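Local atomic coordinates of secreted protein ASP-2 (Necator americanus, PDB entry 1U53), a protein that is of unknown biochemical function but belongs to the secreted pathogenesis-related-1 (CAP) family and is a vaccine antigen for human hookworm infection. Residues E111-V117 with R130-Y135; F88-S93 with A152-C157. All coordinates share one frame. Numbering follows the deposited sequence.

Overall arrangement
Both contacts lie in the CAP domain, with centres 23 Å apart and nearest atoms about 7 Å apart, without touching. Along the chain, contact 1 is nested in the loop that contact 2 closes. Contact 1 joins helix 111-115 to the start of helix 133-138 through a His-carboxylate pair, consistent with part of the family's central cavity; contact 2 lies at the end of strand 84-90, beside the turn between strands 145-152 and 157-164, its centre about 20 Å from the chain's centre against about 13 Å for that of contact 1. Strand 84-90 and helix 97-109 link them: Asn86 bonds the carbonyl of His134, while Trp108 stacks on the His134 ring and also meets Phe88 of contact 2.

Contact 1 (E111-V117 with R130-Y135); sequences ELAEKGV and RGVGHY
Glu111 opens helix 111-115 and faces the first turn of helix 133-138; its CA lies 5.2 Å from that of Val132, and Lys115 CA 6.3 Å from Arg130 CA. With chi1 m and chi2 t, the Glu111 carboxylate reaches the second helix's N-terminus, where amides lack helical acceptors. Glu111 OE1 accepts Tyr135 N at 3.0 Å and, weakly, His134 N at 2.9 Å. Glu111 OE2 takes His134 ND1 at 2.6 Å at the ring edge, so both oxygens are satisfied. Arg130 lays one face of its guanidinium over Lys115 O (2.7 Å from NH2) and Gly116 O (3.2 Å from NH1), at angles too poor for hydrogen bonds. Lys115 NZ salt-bridges Glu114 OE2 at 3.2 Å. Beside the polar pair, Leu112 CB sits 3.8 Å over the Tyr135 ring centroid in a CH-pi contact, and Val117 CG2 packs 4.0 Å from Val132 CG1. Gly116 leaves the helix at phi 87°, where a CB would jam against Lys115 O and lie 2.9 Å from Arg130 NH1; Gly131, at phi 79°, has the positive phi glycine tolerates best. With His134 in the GHYTQ signature, its Glu111 bond is consistent with half of the two-His, two-Glu tetrad typical of the CAP cavity.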
ATOM      1  N   GLU A 111      -9.758   5.611  -0.649  1.00 11.76           N
ATOM      2  CA  GLU A 111      -9.556   7.046  -0.339  1.00 11.93           C
ATOM      3  C   GLU A 111      -9.497   7.895  -1.619  1.00 13.30           C
ATOM      4  O   GLU A 111      -9.965   9.039  -1.621  1.00 14.12           O
ATOM      5  CB  GLU A 111      -8.296   7.206   0.525  1.00 12.43           C
ATOM      6  CG  GLU A 111      -8.553   6.594   1.903  1.00 12.74           C
ATOM      7  CD  GLU A 111      -7.387   6.661   2.845  1.00 16.12           C
ATOM      8  OE1 GLU A 111      -6.258   6.941   2.377  1.00 16.05           O
ATOM      9  OE2 GLU A 111      -7.631   6.429   4.080  1.00 14.93           O
ATOM     10  N   LEU A 112      -8.917   7.352  -2.703  1.00 11.68           N
ATOM     11  CA  LEU A 112      -8.787   8.151  -3.935  1.00 10.96           C
ATOM     12  C   LEU A 112     -10.187   8.469  -4.479  1.00 11.78           C
ATOM     13  O   LEU A 112     -10.488   9.632  -4.739  1.00 12.90           O
ATOM     14  CB  LEU A 112      -7.988   7.359  -4.992  1.00 11.17           C
ATOM     15  CG  LEU A 112      -7.949   7.979  -6.409  1.00 12.88           C
ATOM     16  CD1 LEU A 112      -7.255   9.356  -6.406  1.00 12.03           C
ATOM     17  CD2 LEU A 112      -7.272   6.959  -7.367  1.00 11.60           C
ATOM     18  N   ALA A 113     -11.028   7.458  -4.619  1.00 13.97           N
ATOM     19  CA  ALA A 113     -12.384   7.682  -5.161  1.00 14.23           C
ATOM     20  C   ALA A 113     -13.306   8.429  -4.208  1.00 16.76           C
ATOM     21  O   ALA A 113     -14.135   9.245  -4.657  1.00 17.24           O
ATOM     22  CB  ALA A 113     -13.033   6.370  -5.547  1.00 15.03           C
ATOM     23  N   GLU A 114     -13.216   8.138  -2.917  1.00 16.30           N
ATOM     24  CA  GLU A 114     -14.114   8.815  -1.961  1.00 17.65           C
ATOM     25  C   GLU A 114     -13.756  10.229  -1.566  1.00 18.42           C
ATOM     26  O   GLU A 114     -14.666  11.099  -1.496  1.00 20.63           O
ATOM     27  CB  GLU A 114     -14.266   7.991  -0.686  1.00 19.70           C
ATOM     28  CG  GLU A 114     -15.375   8.573   0.226  1.00 22.70           C
ATOM     29  CD  GLU A 114     -15.417   7.952   1.616  1.00 24.54           C
ATOM     30  OE1 GLU A 114     -14.710   6.947   1.862  1.00 26.65           O
ATOM     31  OE2 GLU A 114     -16.180   8.484   2.477  1.00 28.90           O
ATOM     32  N   LYS A 115     -12.484  10.464  -1.240  1.00 14.27           N
ATOM     33  CA  LYS A 115     -12.011  11.763  -0.758  1.00 14.58           C
ATOM     34  C   LYS A 115     -11.438  12.635  -1.875  1.00 15.24           C
ATOM     35  O   LYS A 115     -11.475  13.873  -1.758  1.00 19.28           O
ATOM     36  CB  LYS A 115     -10.969  11.610   0.347  1.00 14.83           C
ATOM     37  CG  LYS A 115     -11.497  10.714   1.520  1.00 17.66           C
ATOM     38  CD  LYS A 115     -12.863  11.139   1.985  1.00 23.73           C
ATOM     39  CE  LYS A 115     -13.135  10.672   3.428  1.00 26.81           C
ATOM     40  NZ  LYS A 115     -14.570  10.918   3.815  1.00 30.22           N
ATOM     41  N   GLY A 116     -10.847  12.031  -2.918  1.00 13.24           N
ATOM     42  CA  GLY A 116     -10.248  12.815  -3.993  1.00 14.93           C
ATOM     43  C   GLY A 116      -8.806  13.205  -3.698  1.00 15.35           C
ATOM     44  O   GLY A 116      -8.443  13.502  -2.545  1.00 15.61           O
ATOM     45  N   VAL A 117      -7.962  13.181  -4.727  1.00 13.30           N
ATOM     46  CA  VAL A 117      -6.602  13.652  -4.573  1.00 13.07           C
ATOM     47  C   VAL A 117      -6.368  14.832  -5.525  1.00 14.25           C
ATOM     48  O   VAL A 117      -5.965  15.926  -5.090  1.00 16.60           O
ATOM     49  CB  VAL A 117      -5.631  12.514  -4.920  1.00 13.91           C
ATOM     50  CG1 VAL A 117      -4.222  13.036  -5.083  1.00 14.26           C
ATOM     51  CG2 VAL A 117      -5.715  11.447  -3.804  1.00 13.23           C
ATOM     52  N   ARG A 130      -7.095  15.609   3.693  1.00 29.52           N
ATOM     53  CA  ARG A 130      -8.274  15.079   3.009  1.00 29.62           C
ATOM     54  C   ARG A 130      -8.540  13.626   3.424  1.00 26.85           C
ATOM     55  O   ARG A 130      -9.595  13.060   3.101  1.00 28.64           O
ATOM     56  CB  ARG A 130      -8.149  15.157   1.483  1.00 29.66           C
ATOM     57  CG  ARG A 130      -8.375  16.540   0.855  1.00 31.10           C
ATOM     58  CD  ARG A 130      -8.595  16.388  -0.661  1.00 32.72           C
ATOM     59  NE  ARG A 130     -10.015  16.406  -1.032  1.00 35.80           N
ATOM     60  CZ  ARG A 130     -10.452  16.406  -2.291  1.00 37.27           C
ATOM     61  NH1 ARG A 130      -9.583  16.363  -3.282  1.00 38.50           N
ATOM     62  NH2 ARG A 130     -11.752  16.428  -2.570  1.00 38.39           N
ATOM     63  N   GLY A 131      -7.584  13.047   4.130  1.00 25.19           N
ATOM     64  CA  GLY A 131      -7.658  11.648   4.575  1.00 22.59           C
ATOM     65  C   GLY A 131      -7.300  10.681   3.464  1.00 20.59           C
ATOM     66  O   GLY A 131      -8.002   9.699   3.236  1.00 20.31           O
ATOM     67  N   VAL A 132      -6.214  10.972   2.751  1.00 16.92           N
ATOM     68  CA  VAL A 132      -5.809  10.106   1.639  1.00 14.94           C
ATOM     69  C   VAL A 132      -4.498   9.374   1.863  1.00 14.66           C
ATOM     70  O   VAL A 132      -3.944   8.797   0.939  1.00 13.18           O
ATOM     71  CB  VAL A 132      -5.764  10.861   0.306  1.00 15.97           C
ATOM     72  CG1 VAL A 132      -7.199  11.244  -0.146  1.00 14.96           C
ATOM     73  CG2 VAL A 132      -4.862  12.057   0.439  1.00 16.76           C
ATOM     74  N   GLY A 133      -3.984   9.417   3.092  1.00 13.98           N
ATOM     75  CA  GLY A 133      -2.636   8.955   3.328  1.00 12.98           C
ATOM     76  C   GLY A 133      -2.445   7.444   3.254  1.00 13.24           C
ATOM     77  O   GLY A 133      -1.321   6.959   3.100  1.00 13.37           O
ATOM     78  N   HIS A 134      -3.528   6.683   3.329  1.00 12.18           N
ATOM     79  CA  HIS A 134      -3.353   5.238   3.135  1.00 12.24           C
ATOM     80  C   HIS A 134      -3.218   4.950   1.640  1.00 11.22           C
ATOM     81  O   HIS A 134      -2.386   4.154   1.228  1.00 10.25           O
ATOM     82  CB  HIS A 134      -4.516   4.433   3.719  1.00 16.15           C
ATOM     83  CG  HIS A 134      -4.760   4.682   5.172  1.00 19.06           C
ATOM     84  ND1 HIS A 134      -5.798   5.476   5.621  1.00 21.70           N
ATOM     85  CD2 HIS A 134      -4.113   4.244   6.276  1.00 21.59           C
ATOM     86  CE1 HIS A 134      -5.776   5.512   6.946  1.00 22.84           C
ATOM     87  NE2 HIS A 134      -4.754   4.787   7.366  1.00 22.89           N
ATOM     88  N   TYR A 135      -4.075   5.543   0.806  1.00 10.06           N
ATOM     89  CA  TYR A 135      -3.903   5.462  -0.640  1.00  9.48           C
ATOM     90  C   TYR A 135      -2.539   5.917  -1.125  1.00 10.57           C
ATOM     91  O   TYR A 135      -1.896   5.199  -1.918  1.00  9.78           O
ATOM     92  CB  TYR A 135      -5.024   6.278  -1.348  1.00 10.48           C
ATOM     93  CG  TYR A 135      -4.703   6.569  -2.805  1.00  9.37           C
ATOM     94  CD1 TYR A 135      -4.847   5.597  -3.769  1.00 10.53           C
ATOM     95  CD2 TYR A 135      -4.196   7.812  -3.190  1.00 10.54           C
ATOM     96  CE1 TYR A 135      -4.548   5.848  -5.096  1.00  8.90           C
ATOM     97  CE2 TYR A 135      -3.887   8.071  -4.518  1.00 11.07           C
ATOM     98  CZ  TYR A 135      -4.049   7.082  -5.444  1.00 10.40           C
ATOM     99  OH  TYR A 135      -3.742   7.327  -6.749  1.00 11.59           O
TER

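Contact 2 (F88-S93 with A152-C157); sequences FMSSDS and ACSNMC
Residues 88-90 are extended and end strand 84-90; Ser91 to Ser93 then turn along the loop 152-157, which joins strands 145-152 and 157-164. Ser90 and Cys157 form an antiparallel hydrogen-bonded pair, CA atoms 5.2 Å apart: Ser90 N donates to Cys157 O at 3.0 Å, and Cys157 N to Ser90 O at 2.8 Å. In the loop, Cys153 N donates to Met156 O at 2.9 Å, and Ser154 and Asn155 have backbone angles near those of a type I turn. Asp92 is the centre of an inverse gamma turn, with a weak bond from Ser93 N to Ser91 O at 3.1 Å; this brings Ser93 CA within 4.2 Å of Cys157 CA. One water bridges the segments, donating to Ser91 O at 2.6 Å and Asn155 O at 2.9 Å.

Serine suits position 90 because its hydroxyl can serve the backbone: Ser90 OG (chi1 t) accepts Asp92 N at 3.1 Å in an ST turn that starts the bend. Ser93 OG lies 3.2 Å from Cys153 O, a possible though unsettled acceptor, and the Ala152 methyl CB leaves room for Ser93 O at 3.3 Å. The flexible Met89 and Met156 meet on the side turned from Cys157, with Met89 CE 3.7 Å from Met156 CB. Cys153, its CA-to-CB bond pointing the same way as that of Met156, ties the loop to Cys70 by a disulfide. On the other face, Phe88 and Cys157 pack on helix 97-109. The whole is the edge strand 84-90 closing against a beta-hairpin turn, part of the alpha-beta-alpha sandwich typical of CAP domains.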
ATOM      1  N   PHE A  88      -5.538  -1.325   9.474  1.00  9.36           N
ATOM      2  CA  PHE A  88      -6.969  -1.530   9.169  1.00 11.08           C
ATOM      3  C   PHE A  88      -7.532  -2.463  10.208  1.00 11.80           C
ATOM      4  O   PHE A  88      -6.821  -3.343  10.713  1.00 11.38           O
ATOM      5  CB  PHE A  88      -7.144  -2.167   7.772  1.00 11.76           C
ATOM      6  CG  PHE A  88      -8.545  -2.693   7.473  1.00 12.63           C
ATOM      7  CD1 PHE A  88      -9.523  -1.867   6.962  1.00 12.73           C
ATOM      8  CD2 PHE A  88      -8.844  -4.035   7.689  1.00 13.20           C
ATOM      9  CE1 PHE A  88     -10.830  -2.382   6.663  1.00 15.35           C
ATOM     10  CE2 PHE A  88     -10.147  -4.558   7.429  1.00 15.03           C
ATOM     11  CZ  PHE A  88     -11.129  -3.698   6.909  1.00 14.49           C
ATOM     12  N   MET A  89      -8.805  -2.293  10.542  1.00 12.06           N
ATOM     13  CA  MET A  89      -9.410  -3.307  11.419  1.00 12.37           C
ATOM     14  C   MET A  89     -10.849  -3.558  11.000  1.00 13.15           C
ATOM     15  O   MET A  89     -11.536  -2.671  10.466  1.00 13.69           O
ATOM     16  CB  MET A  89      -9.377  -2.896  12.885  1.00 13.10           C
ATOM     17  CG  MET A  89     -10.151  -1.602  13.162  1.00 16.23           C
ATOM     18  SD  MET A  89     -10.150  -1.244  14.920  1.00 21.24           S
ATOM     19  CE  MET A  89     -11.428  -2.328  15.446  1.00 18.49           C
ATOM     20  N   SER A  90     -11.292  -4.784  11.305  1.00 13.08           N
ATOM     21  CA  SER A  90     -12.681  -5.175  11.159  1.00 14.07           C
ATOM     22  C   SER A  90     -13.150  -5.796  12.465  1.00 13.95           C
ATOM     23  O   SER A  90     -12.387  -6.422  13.159  1.00 13.91           O
ATOM     24  CB  SER A  90     -12.762  -6.270  10.090  1.00 15.68           C
ATOM     25  OG  SER A  90     -14.023  -6.902  10.096  1.00 16.61           O
ATOM     26  N   SER A  91     -14.437  -5.672  12.789  1.00 14.77           N
ATOM     27  CA  SER A  91     -14.946  -6.315  13.986  1.00 15.00           C
ATOM     28  C   SER A  91     -15.143  -7.828  13.819  1.00 14.52           C
ATOM     29  O   SER A  91     -15.409  -8.500  14.816  1.00 15.84           O
ATOM     30  CB  SER A  91     -16.328  -5.719  14.348  1.00 17.54           C
ATOM     31  OG  SER A  91     -17.245  -6.139  13.334  1.00 22.52           O
ATOM     32  N   ASP A  92     -15.021  -8.353  12.594  1.00 14.97           N
ATOM     33  CA  ASP A  92     -15.095  -9.811  12.353  1.00 14.50           C
ATOM     34  C   ASP A  92     -13.734 -10.438  12.646  1.00 14.22           C
ATOM     35  O   ASP A  92     -12.935 -10.651  11.730  1.00 11.98           O
ATOM     36  CB  ASP A  92     -15.495 -10.035  10.883  1.00 16.68           C
ATOM     37  CG  ASP A  92     -15.829 -11.474  10.543  1.00 18.32           C
ATOM     38  OD1 ASP A  92     -15.622 -12.364  11.373  1.00 17.78           O
ATOM     39  OD2 ASP A  92     -16.279 -11.687   9.386  1.00 19.24           O
ATOM     40  N   SER A  93     -13.512 -10.750  13.928  1.00 13.48           N
ATOM     41  CA  SER A  93     -12.228 -11.280  14.476  1.00 15.17           C
ATOM     42  C   SER A  93     -11.687 -12.448  13.724  1.00 15.07           C
ATOM     43  O   SER A  93     -10.458 -12.560  13.452  1.00 16.78           O
ATOM     44  CB  SER A  93     -12.442 -11.691  15.954  1.00 18.08           C
ATOM     45  OG  SER A  93     -12.320 -10.497  16.669  1.00 27.28           O
ATOM     46  N   ALA A 152      -5.834 -12.228  14.361  1.00 14.13           N
ATOM     47  CA  ALA A 152      -7.173 -12.370  14.903  1.00 16.19           C
ATOM     48  C   ALA A 152      -7.104 -12.059  16.364  1.00 16.80           C
ATOM     49  O   ALA A 152      -6.762 -12.938  17.173  1.00 19.19           O
ATOM     50  CB  ALA A 152      -7.676 -13.789  14.713  1.00 18.90           C
ATOM     51  N   CYS A 153      -7.411 -10.814  16.721  1.00 16.19           N
ATOM     52  CA  CYS A 153      -7.365 -10.410  18.106  1.00 17.75           C
ATOM     53  C   CYS A 153      -8.676 -10.768  18.758  1.00 19.61           C
ATOM     54  O   CYS A 153      -9.602 -11.252  18.099  1.00 19.52           O
ATOM     55  CB  CYS A 153      -7.149  -8.911  18.202  1.00 16.16           C
ATOM     56  SG  CYS A 153      -5.627  -8.359  17.456  1.00 16.60           S
ATOM     57  N   SER A 154      -8.788 -10.512  20.051  1.00 21.22           N
ATOM     58  CA  SER A 154      -9.992 -10.954  20.758  1.00 22.94           C
ATOM     59  C   SER A 154     -11.244 -10.305  20.177  1.00 23.06           C
ATOM     60  O   SER A 154     -12.274 -10.977  19.988  1.00 23.65           O
ATOM     61  CB  SER A 154      -9.875 -10.639  22.248  1.00 26.03           C
ATOM     62  OG  SER A 154      -8.782 -11.360  22.798  1.00 29.45           O
ATOM     63  N   ASN A 155     -11.155  -9.014  19.869  1.00 20.85           N
ATOM     64  CA  ASN A 155     -12.317  -8.250  19.421  1.00 21.06           C
ATOM     65  C   ASN A 155     -12.206  -7.546  18.080  1.00 20.15           C
ATOM     66  O   ASN A 155     -13.070  -6.735  17.746  1.00 20.10           O
ATOM     67  CB  ASN A 155     -12.718  -7.225  20.485  1.00 23.63           C
ATOM     68  CG  ASN A 155     -13.395  -7.879  21.671  1.00 29.35           C
ATOM     69  OD1 ASN A 155     -13.487  -9.107  21.744  1.00 32.51           O
ATOM     70  ND2 ASN A 155     -13.888  -7.077  22.586  1.00 31.59           N
ATOM     71  N   MET A 156     -11.170  -7.858  17.310  1.00 17.65           N
ATOM     72  CA  MET A 156     -11.032  -7.288  15.975  1.00 16.03           C
ATOM     73  C   MET A 156     -10.115  -8.176  15.155  1.00 15.13           C
ATOM     74  O   MET A 156      -9.287  -8.909  15.707  1.00 15.64           O
ATOM     75  CB  MET A 156     -10.418  -5.876  16.009  1.00 16.72           C
ATOM     76  CG  MET A 156      -8.975  -5.866  16.576  1.00 16.96           C
ATOM     77  SD  MET A 156      -8.293  -4.191  16.454  1.00 17.52           S
ATOM     78  CE  MET A 156      -6.875  -4.419  17.518  1.00 16.87           C
ATOM     79  N   CYS A 157     -10.249  -8.076  13.844  1.00 13.76           N
ATOM     80  CA  CYS A 157      -9.272  -8.664  12.939  1.00 12.19           C
ATOM     81  C   CYS A 157      -8.397  -7.462  12.607  1.00 12.12           C
ATOM     82  O   CYS A 157      -8.925  -6.459  12.115  1.00 13.05           O
ATOM     83  CB  CYS A 157      -9.955  -9.200  11.673  1.00 14.61           C
ATOM     84  SG  CYS A 157      -8.739  -9.764  10.441  1.00 14.24           S
TER
HETATM   85  O   HOH W   1     -15.548  -8.218  17.444  1.00 32.52           O